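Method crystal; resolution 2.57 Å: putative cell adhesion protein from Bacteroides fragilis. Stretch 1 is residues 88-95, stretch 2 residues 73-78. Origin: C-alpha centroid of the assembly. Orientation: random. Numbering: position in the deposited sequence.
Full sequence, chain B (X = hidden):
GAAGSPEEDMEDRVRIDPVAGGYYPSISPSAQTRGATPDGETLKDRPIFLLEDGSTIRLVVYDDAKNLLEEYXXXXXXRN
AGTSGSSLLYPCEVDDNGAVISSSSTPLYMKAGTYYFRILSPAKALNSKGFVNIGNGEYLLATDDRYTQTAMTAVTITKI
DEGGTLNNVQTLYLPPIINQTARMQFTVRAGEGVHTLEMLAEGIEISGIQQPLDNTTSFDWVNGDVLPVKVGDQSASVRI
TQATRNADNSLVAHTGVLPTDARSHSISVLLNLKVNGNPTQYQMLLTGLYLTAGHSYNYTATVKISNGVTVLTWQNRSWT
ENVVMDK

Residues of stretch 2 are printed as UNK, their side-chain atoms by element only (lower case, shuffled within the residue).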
ATOM      1  N   LEU B  88      18.385 -14.153  34.472  1.00 75.39           N
ATOM      2  CA  LEU B  88      19.170 -13.760  35.652  1.00 76.83           C
ATOM      3  C   LEU B  88      19.932 -12.454  35.359  1.00 78.38           C
ATOM      4  O   LEU B  88      20.480 -12.310  34.258  1.00 76.55           O
ATOM      5  CB  LEU B  88      20.130 -14.873  36.098  1.00 80.13           C
ATOM      6  CG  LEU B  88      19.498 -16.238  36.444  1.00 86.44           C
ATOM      7  CD1 LEU B  88      20.553 -17.247  36.755  1.00 89.49           C
ATOM      8  CD2 LEU B  88      18.502 -16.137  37.600  1.00 88.52           C
ATOM      9  N   LEU B  89      19.942 -11.500  36.323  1.00 74.69           N
ATOM     10  CA  LEU B  89      20.561 -10.165  36.152  1.00 73.03           C
ATOM     11  C   LEU B  89      21.869 -10.017  36.940  1.00 81.89           C
ATOM     12  O   LEU B  89      21.882 -10.096  38.179  1.00 84.32           O
ATOM     13  CB  LEU B  89      19.570  -9.058  36.548  1.00 71.28           C
ATOM     14  CG  LEU B  89      18.251  -9.023  35.763  1.00 72.64           C
ATOM     15  CD1 LEU B  89      17.213  -8.166  36.465  1.00 72.87           C
ATOM     16  CD2 LEU B  89      18.458  -8.512  34.368  1.00 69.37           C
ATOM     17  N   TYR B  90      22.978  -9.808  36.206  1.00 79.00           N
ATOM     18  CA  TYR B  90      24.315  -9.711  36.784  1.00 81.68           C
ATOM     19  C   TYR B  90      24.861  -8.293  36.742  1.00 85.88           C
ATOM     20  O   TYR B  90      24.995  -7.736  35.655  1.00 84.38           O
ATOM     21  CB  TYR B  90      25.289 -10.649  36.058  1.00 83.98           C
ATOM     22  CG  TYR B  90      24.887 -12.104  36.120  1.00 87.31           C
ATOM     23  CD1 TYR B  90      24.060 -12.660  35.149  1.00 87.47           C
ATOM     24  CD2 TYR B  90      25.351 -12.936  37.143  1.00 90.89           C
ATOM     25  CE1 TYR B  90      23.676 -14.000  35.209  1.00 90.57           C
ATOM     26  CE2 TYR B  90      24.974 -14.276  37.214  1.00 92.50           C
ATOM     27  CZ  TYR B  90      24.145 -14.808  36.240  1.00 99.41           C
ATOM     28  OH  TYR B  90      23.789 -16.134  36.300  1.00101.73           O
ATOM     29  N   PRO B  91      25.250  -7.717  37.895  1.00 85.26           N
ATOM     30  CA  PRO B  91      25.821  -6.360  37.875  1.00 85.89           C
ATOM     31  C   PRO B  91      26.988  -6.263  36.896  1.00 91.59           C
ATOM     32  O   PRO B  91      27.818  -7.168  36.821  1.00 93.39           O
ATOM     33  CB  PRO B  91      26.278  -6.146  39.328  1.00 91.05           C
ATOM     34  CG  PRO B  91      25.421  -7.045  40.128  1.00 95.49           C
ATOM     35  CD  PRO B  91      25.180  -8.253  39.269  1.00 89.59           C
ATOM     36  N   CYS B  92      27.006  -5.206  36.094  1.00 87.53           N
ATOM     37  CA  CYS B  92      28.061  -5.007  35.110  1.00 88.35           C
ATOM     38  C   CYS B  92      28.392  -3.519  34.971  1.00 93.15           C
ATOM     39  O   CYS B  92      27.755  -2.669  35.605  1.00 92.02           O
ATOM     40  CB  CYS B  92      27.675  -5.632  33.766  1.00 86.07           C
ATOM     41  SG  CYS B  92      26.301  -4.809  32.913  1.00 86.18           S
ATOM     42  N   GLU B  93      29.430  -3.222  34.180  1.00 91.37           N
ATOM     43  CA  GLU B  93      29.866  -1.864  33.869  1.00 91.88           C
ATOM     44  C   GLU B  93      29.699  -1.674  32.378  1.00 93.14           C
ATOM     45  O   GLU B  93      30.075  -2.560  31.600  1.00 92.18           O
ATOM     46  CB  GLU B  93      31.306  -1.613  34.332  1.00 97.22           C
ATOM     47  CG  GLU B  93      31.457  -1.532  35.846  1.00110.99           C
ATOM     48  CD  GLU B  93      30.702  -0.424  36.560  1.00128.37           C
ATOM     49  OE1 GLU B  93      30.586   0.693  36.006  1.00117.79           O
ATOM     50  OE2 GLU B  93      30.243  -0.674  37.697  1.00123.18           O
ATOM     51  N   VAL B  94      29.054  -0.569  31.975  1.00 87.58           N
ATOM     52  CA  VAL B  94      28.777  -0.335  30.558  1.00 84.25           C
ATOM     53  C   VAL B  94      29.302   1.019  30.082  1.00 89.14           C
ATOM     54  O   VAL B  94      29.623   1.899  30.896  1.00 89.97           O
ATOM     55  CB  VAL B  94      27.265  -0.477  30.219  1.00 83.37           C
ATOM     56  CG1 VAL B  94      26.791  -1.924  30.350  1.00 81.62           C
ATOM     57  CG2 VAL B  94      26.399   0.476  31.045  1.00 82.93           C
ATOM     58  N   ASP B  95      29.366   1.169  28.741  1.00 84.80           N
ATOM     59  CA  ASP B  95      29.706   2.419  28.077  1.00 86.42           C
ATOM     60  C   ASP B  95      28.406   3.257  27.980  1.00 90.03           C
ATOM     61  O   ASP B  95      27.338   2.779  28.390  1.00 87.93           O
ATOM     62  CB  ASP B  95      30.367   2.160  26.693  1.00 88.39           C
ATOM     63  CG  ASP B  95      29.518   1.521  25.587  1.00 98.88           C
ATOM     64  OD1 ASP B  95      28.303   1.312  25.805  1.00 95.68           O
ATOM     65  OD2 ASP B  95      30.071   1.245  24.496  1.00107.85           O
ATOM     66  N   UNK B  73      22.389   4.568  40.423  1.00 82.31           N
ATOM     67  CA  UNK B  73      22.281   4.169  39.024  1.00 78.66           C
ATOM     68  C   UNK B  73      23.121   2.896  38.819  1.00 82.46           C
ATOM     69  O   UNK B  73      24.298   2.878  39.190  1.00 83.20           O
ATOM     70  c   UNK B  73      22.718   5.305  38.105  1.00 81.92           C
ATOM     71  o   UNK B  73      22.108   5.186  36.832  1.00 88.43           O
ATOM     72  N   UNK B  74      22.494   1.811  38.303  1.00 77.57           N
ATOM     73  CA  UNK B  74      23.160   0.510  38.127  1.00 77.15           C
ATOM     74  C   UNK B  74      22.784  -0.150  36.810  1.00 75.86           C
ATOM     75  O   UNK B  74      21.629  -0.083  36.399  1.00 73.71           O
ATOM     76  c   UNK B  74      23.722  -1.679  39.433  1.00 87.93           C
ATOM     77  c   UNK B  74      22.819  -0.442  39.302  1.00 80.66           C
ATOM     78  c   UNK B  74      24.930  -1.452  40.325  1.00 99.82           C
ATOM     79  c   UNK B  74      26.212  -1.471  39.539  1.00107.32           C
ATOM     80  n   UNK B  74      27.392  -1.280  40.416  1.00112.75           N
ATOM     81  N   UNK B  75      23.763  -0.830  36.186  1.00 71.40           N
ATOM     82  CA  UNK B  75      23.617  -1.569  34.939  1.00 68.77           C
ATOM     83  C   UNK B  75      23.729  -3.070  35.189  1.00 74.06           C
ATOM     84  O   UNK B  75      24.509  -3.498  36.044  1.00 75.92           O
ATOM     85  c   UNK B  75      24.671  -1.121  33.951  1.00 69.66           C
ATOM     86  N   UNK B  76      22.937  -3.873  34.456  1.00 69.88           N
ATOM     87  CA  UNK B  76      22.940  -5.332  34.622  1.00 70.97           C
ATOM     88  C   UNK B  76      23.062  -6.064  33.301  1.00 73.21           C
ATOM     89  O   UNK B  76      22.608  -5.545  32.285  1.00 70.98           O
ATOM     90  c   UNK B  76      21.588  -5.352  36.773  1.00 75.17           C
ATOM     91  c   UNK B  76      21.435  -4.508  39.447  1.00 86.60           C
ATOM     92  c   UNK B  76      21.665  -5.802  35.337  1.00 71.53           C
ATOM     93  c   UNK B  76      21.040  -4.114  37.109  1.00 77.16           C
ATOM     94  o   UNK B  76      21.311  -4.092  40.749  1.00 88.87           O
ATOM     95  c   UNK B  76      20.966  -3.689  38.436  1.00 80.34           C
ATOM     96  c   UNK B  76      21.977  -5.749  39.137  1.00 81.18           C
ATOM     97  c   UNK B  76      22.036  -6.169  37.805  1.00 78.38           C
ATOM     98  N   UNK B  77      23.680  -7.264  33.313  1.00 70.16           N
ATOM     99  CA  UNK B  77      23.803  -8.114  32.130  1.00 69.09           C
ATOM    100  C   UNK B  77      22.800  -9.258  32.258  1.00 73.16           C
ATOM    101  O   UNK B  77      22.657  -9.848  33.332  1.00 73.80           O
ATOM    102  c   UNK B  77      25.481  -9.517  30.702  1.00 74.22           C
ATOM    103  c   UNK B  77      25.455  -8.716  29.415  1.00 72.64           C
ATOM    104  c   UNK B  77      26.776 -10.244  30.809  1.00 75.75           C
ATOM    105  c   UNK B  77      25.239  -8.632  31.933  1.00 71.18           C
ATOM    106  N   UNK B  78      22.061  -9.517  31.182  1.00 69.02           N
ATOM    107  CA  UNK B  78      21.034 -10.557  31.156  1.00 68.92           C
ATOM    108  C   UNK B  78      21.655 -11.871  30.680  1.00 75.66           C
ATOM    109  O   UNK B  78      22.372 -11.896  29.673  1.00 75.05           O
ATOM    110  c   UNK B  78      19.817 -10.147  30.263  1.00 69.99           C
ATOM    111  c   UNK B  78      18.751 -11.251  30.191  1.00 69.56           C
ATOM    112  c   UNK B  78      19.197  -8.826  30.715  1.00 69.06           C
TER

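Position 73 carries two side-chain atoms, one carbon followed by one oxygen. The side chain is out of reach of stretch 1 and touches nothing there. A lone hydroxyl on CB, with no second branch, identifies serine. Ser 73 takes no part in the contact; its hydroxyl is hydrogen-bonded elsewhere in the structure.

Position 74 has five side-chain atoms: four carbons in an unbranched row ending in nitrogen. The terminal nitrogen lies 4.0 Å from OE2 of Glu 93. That chain is lysine. The CA-to-CB bond of Lys 74 points sideways, yet the end of the side chain comes nearer stretch 1, where NZ and the Glu 93 carboxylate form a long salt bridge, so the attraction is between charges at a distance rather than through a short, directed bond. Chi2 and chi3, at 91° and -112°, both lie between the usual wells.

At position 75 a single carbon, CB, makes up the whole side chain. It points toward stretch 1 and sits 3.7 Å from CG2 of Val 94 and 4.2 Å from SG of Cys 92. One carbon means alanine. The backbone O of Ala 75 accepts a hydrogen bond from N of Cys 92 at 3.0 Å, with an angle of 165° at the hydrogen.

Position 76 shows eight side-chain atoms: one carbon, then a six-carbon ring bearing one oxygen. The ring lies beside the backbone of Leu 89 to Pro 91. Phenylalanine would lack the oxygen, so the residue is tyrosine. CD2 of Tyr 76 approaches N of Pro 91 to 3.6 Å and CB of Leu 89 to 4.0 Å, while CE2 lies 3.8 Å from CG of Pro 91.

Position 77 has four carbons, forked at the second. Its CB is 4.1 Å from SG of Cys 92. The fork beyond CB separates leucine from isoleucine, which branches at CB itself. Leu 77 projects to the same face of the sheet as Tyr 90. Its chi angles, -179° and 72°, give rotamer t, p.

Position 78 has three carbons, with CB carrying the other two. One of the two terminal carbons meets CD2 of Leu 89 at 3.7 Å. The branching makes it a valine. Val 78 shares a face of the sheet with Leu 89, and the atom in that contact is CG2.

The contact is an antiparallel pairing held by backbone bonds and packed by side chains. Tyr 90 and Leu 77 form a hydrogen-bonded pair: N of Leu 77 donates to O of Tyr 90 at 2.7 Å, and N of Tyr 90 donates to O of Leu 77 at 2.9 Å, with angles of 164° and 171°. Leu 89 with Val 78 and Pro 91 with Tyr 76 are non-hydrogen-bonded pairs, so at Pro 91 the lack of an amide hydrogen costs no bond to Tyr 76. A contact from CA of Tyr 76 to O of Tyr 90, at 3.3 Å, supplements the ladder. Together the two stretches bury 562 Å², summed over both sides.

Stretch 2 (73-78) SKAYLV
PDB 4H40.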